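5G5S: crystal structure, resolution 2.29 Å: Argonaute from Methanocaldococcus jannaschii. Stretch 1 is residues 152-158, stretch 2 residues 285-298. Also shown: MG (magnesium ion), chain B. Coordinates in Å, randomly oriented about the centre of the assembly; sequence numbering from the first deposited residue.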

# COMPACT_ATOMS: atom_id res chain seq x y z
N TYR A 152 7.08 4.89 26.37
CA TYR A 152 6.84 3.49 26.06
C TYR A 152 7.70 3.07 24.93
O TYR A 152 7.87 3.83 23.98
CB TYR A 152 5.36 3.26 25.68
CG TYR A 152 4.41 3.52 26.83
CD1 TYR A 152 3.98 4.82 27.12
CD2 TYR A 152 3.97 2.49 27.64
CE1 TYR A 152 3.12 5.07 28.19
CE2 TYR A 152 3.15 2.73 28.74
CZ TYR A 152 2.72 4.02 29.01
OH TYR A 152 1.88 4.24 30.08
N LEU A 153 8.25 1.87 24.99
CA LEU A 153 8.99 1.34 23.86
C LEU A 153 8.02 0.48 23.07
O LEU A 153 7.36 -0.39 23.64
CB LEU A 153 10.24 0.53 24.27
CG LEU A 153 11.20 0.21 23.08
CD1 LEU A 153 12.17 1.36 22.81
CD2 LEU A 153 11.97 -1.08 23.32
N ILE A 154 7.91 0.76 21.76
CA ILE A 154 7.09 -0.03 20.83
C ILE A 154 8.05 -1.12 20.38
O ILE A 154 9.13 -0.83 19.88
CB ILE A 154 6.50 0.81 19.65
CG1 ILE A 154 5.82 2.13 20.12
CG2 ILE A 154 5.59 -0.01 18.74
CD1 ILE A 154 4.78 2.02 21.27
N LEU A 155 7.68 -2.37 20.64
CA LEU A 155 8.53 -3.52 20.33
C LEU A 155 7.85 -4.46 19.32
O LEU A 155 6.78 -4.99 19.58
CB LEU A 155 8.92 -4.23 21.63
CG LEU A 155 10.18 -5.10 21.65
CD1 LEU A 155 11.42 -4.30 21.24
CD2 LEU A 155 10.38 -5.69 23.03
N ASN A 156 8.48 -4.61 18.15
CA ASN A 156 7.95 -5.43 17.08
C ASN A 156 8.94 -6.51 16.68
O ASN A 156 10.13 -6.25 16.59
CB ASN A 156 7.57 -4.57 15.87
CG ASN A 156 6.51 -5.16 14.99
OD1 ASN A 156 5.68 -5.97 15.42
ND2 ASN A 156 6.48 -4.73 13.73
N PHE A 157 8.45 -7.73 16.47
CA PHE A 157 9.28 -8.85 16.06
C PHE A 157 8.87 -9.23 14.64
O PHE A 157 7.71 -9.55 14.39
CB PHE A 157 9.17 -10.01 17.06
CG PHE A 157 10.02 -11.22 16.79
CD1 PHE A 157 11.41 -11.11 16.71
CD2 PHE A 157 9.45 -12.48 16.66
CE1 PHE A 157 12.20 -12.23 16.46
CE2 PHE A 157 10.25 -13.61 16.45
CZ PHE A 157 11.62 -13.48 16.34
N ARG A 158 9.81 -9.11 13.69
CA ARG A 158 9.52 -9.38 12.29
C ARG A 158 10.34 -10.49 11.67
O ARG A 158 11.48 -10.73 12.07
CB ARG A 158 9.64 -8.09 11.46
CG ARG A 158 8.49 -7.93 10.49
CD ARG A 158 7.73 -6.65 10.76
NE ARG A 158 8.23 -5.55 9.94
CZ ARG A 158 7.77 -5.24 8.73
NH1 ARG A 158 6.80 -5.96 8.18
NH2 ARG A 158 8.27 -4.21 8.06
N LYS A 285 2.24 -12.83 22.87
CA LYS A 285 2.93 -13.69 23.84
C LYS A 285 4.43 -13.80 23.54
O LYS A 285 5.23 -13.83 24.47
CB LYS A 285 2.25 -15.06 23.93
CG LYS A 285 0.81 -14.98 24.43
CD LYS A 285 0.07 -16.31 24.28
CE LYS A 285 -1.41 -16.16 24.54
NZ LYS A 285 -2.18 -17.30 23.96
N ILE A 286 4.79 -13.79 22.24
CA ILE A 286 6.18 -13.79 21.75
C ILE A 286 6.83 -12.44 22.10
O ILE A 286 7.95 -12.43 22.61
CB ILE A 286 6.24 -14.10 20.22
CG1 ILE A 286 5.66 -15.49 19.84
CG2 ILE A 286 7.64 -13.84 19.61
CD1 ILE A 286 6.46 -16.77 20.27
N ILE A 287 6.12 -11.30 21.82
CA ILE A 287 6.62 -9.94 22.12
C ILE A 287 6.91 -9.81 23.62
O ILE A 287 8.00 -9.38 23.99
CB ILE A 287 5.74 -8.78 21.57
CG1 ILE A 287 5.34 -8.94 20.06
CG2 ILE A 287 6.39 -7.41 21.83
CD1 ILE A 287 6.39 -8.93 19.03
N ASN A 288 5.95 -10.26 24.46
CA ASN A 288 6.05 -10.28 25.94
C ASN A 288 7.29 -11.04 26.42
O ASN A 288 7.93 -10.60 27.37
CB ASN A 288 4.77 -10.88 26.56
CG ASN A 288 3.55 -9.98 26.48
OD1 ASN A 288 3.63 -8.77 26.22
ND2 ASN A 288 2.38 -10.54 26.72
N GLU A 289 7.68 -12.13 25.71
CA GLU A 289 8.89 -12.91 26.01
C GLU A 289 10.19 -12.13 25.78
O GLU A 289 11.13 -12.30 26.54
CB GLU A 289 8.91 -14.26 25.26
CG GLU A 289 8.14 -15.36 25.98
CD GLU A 289 8.47 -15.52 27.46
OE1 GLU A 289 9.65 -15.72 27.80
OE2 GLU A 289 7.53 -15.39 28.28
N ILE A 290 10.22 -11.26 24.75
CA ILE A 290 11.37 -10.40 24.44
C ILE A 290 11.41 -9.26 25.47
O ILE A 290 12.49 -8.88 25.91
CB ILE A 290 11.33 -9.88 22.97
CG1 ILE A 290 11.46 -11.05 21.97
CG2 ILE A 290 12.43 -8.83 22.72
CD1 ILE A 290 10.93 -10.73 20.55
N ALA A 291 10.21 -8.75 25.85
CA ALA A 291 10.03 -7.69 26.85
C ALA A 291 10.55 -8.13 28.21
O ALA A 291 11.15 -7.32 28.91
CB ALA A 291 8.56 -7.33 26.97
N LYS A 292 10.32 -9.41 28.57
CA LYS A 292 10.74 -10.04 29.83
C LYS A 292 12.26 -10.12 29.96
O LYS A 292 12.79 -9.94 31.06
CB LYS A 292 10.11 -11.43 29.97
CG LYS A 292 8.66 -11.39 30.45
CD LYS A 292 8.04 -12.77 30.46
CE LYS A 292 6.55 -12.71 30.66
NZ LYS A 292 5.94 -14.06 30.69
N LYS A 293 12.95 -10.39 28.85
CA LYS A 293 14.41 -10.50 28.81
C LYS A 293 15.08 -9.13 28.64
O LYS A 293 16.30 -9.03 28.76
CB LYS A 293 14.84 -11.48 27.71
N LEU A 294 14.28 -8.07 28.38
CA LEU A 294 14.79 -6.71 28.19
C LEU A 294 14.71 -5.88 29.47
O LEU A 294 13.62 -5.54 29.94
CB LEU A 294 14.10 -6.03 26.99
CG LEU A 294 14.78 -4.77 26.43
CD1 LEU A 294 16.15 -5.08 25.82
CD2 LEU A 294 13.90 -4.09 25.41
N ARG A 295 15.90 -5.58 30.05
CA ARG A 295 16.09 -4.83 31.30
C ARG A 295 15.60 -3.37 31.28
O ARG A 295 15.24 -2.85 32.33
CB ARG A 295 17.57 -4.89 31.76
CG ARG A 295 18.58 -4.24 30.82
CD ARG A 295 20.01 -4.49 31.25
NE ARG A 295 20.98 -3.81 30.38
CZ ARG A 295 21.53 -2.63 30.65
NH1 ARG A 295 21.22 -1.97 31.76
NH2 ARG A 295 22.40 -2.09 29.81
N PHE A 296 15.59 -2.73 30.09
CA PHE A 296 15.21 -1.33 29.90
C PHE A 296 13.72 -1.03 30.10
O PHE A 296 13.37 0.12 30.36
CB PHE A 296 15.67 -0.80 28.53
CG PHE A 296 17.12 -1.06 28.19
CD1 PHE A 296 18.13 -0.47 28.94
CD2 PHE A 296 17.46 -1.87 27.13
CE1 PHE A 296 19.47 -0.72 28.63
CE2 PHE A 296 18.80 -2.12 26.82
CZ PHE A 296 19.80 -1.54 27.58
N ILE A 297 12.86 -2.06 29.95
CA ILE A 297 11.40 -1.90 30.02
C ILE A 297 10.69 -2.77 31.05
O ILE A 297 11.21 -3.81 31.47
CB ILE A 297 10.80 -2.11 28.59
CG1 ILE A 297 11.07 -3.56 28.07
CG2 ILE A 297 11.27 -1.02 27.61
CD1 ILE A 297 10.36 -3.97 26.74
N ASP A 298 9.46 -2.37 31.43
CA ASP A 298 8.57 -3.16 32.29
C ASP A 298 7.98 -4.24 31.37
O ASP A 298 7.84 -4.02 30.15
CB ASP A 298 7.46 -2.28 32.91
CG ASP A 298 7.92 -1.21 33.88
OD1 ASP A 298 8.92 -1.45 34.61
OD2 ASP A 298 7.26 -0.17 33.97
MG MG B . 11.40 -6.13 30.91

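Packing of strand 152-158 against the helix of stretch 2 and the turn at Leu294 to Ile297 in Methanocaldococcus jannaschii Argonaute. The side-chain contacts are apolar, and no hydrogen bond or salt bridge crosses; 427 Å² is buried, both sides summed. The strand and helix axes approach to 8.6 Å at 119° between their N-to-C directions.

Apolar side chains make most of the contact. Strand alternation sends Leu153, Leu155 and Phe157 toward the helix and turn, whereas Tyr152, Ile154, Asn156 and Arg158 point away. Leu155, with the largest covered area, reaches both the helix and the turn residue Ile297: its CD2 lies 3.8 Å from Ile290 CG2 and 4.1 Å from Ile297 CD1. Phe157 meets three isoleucines, with its CB 3.6 Å from Ile287 CD1, its CD2 3.7 Å from Ile286 CG2 and its CD1 3.9 Å from Ile290 CD1; the latter two methyls approach the ring obliquely. Leu153 packs on the turn, its CB 3.8 Å from Ile297 CG2 and its CD2 4.1 Å from Leu294 CD2.

One side chain also meets the strand backbone. Ile287 starts sideways from its CA, but its end comes nearer the strand. Ile287 CG2 sits 3.3 Å from Leu155 O, and Ile287 CD1 3.5 Å from Phe157 N, so this one side chain lies close against strand backbone as well as side chains.

Leu294 to Ile297 form a type I beta turn, and a metal joins it. The magnesium ion is bound by Ala291 O at 2.3 Å, Ile297 O at 2.4 Å and Leu294 O at 2.5 Å, plus one atom from elsewhere in the structure. These carbonyls tie the turn to the preceding helical segment, while the side chains of Leu294 and Ile297 pack on the strand.

Within stretch 2, Lys292 NZ forms a salt bridge with Glu289 OE2 at 3.2 Å; both residues are exposed and neither touches the strand.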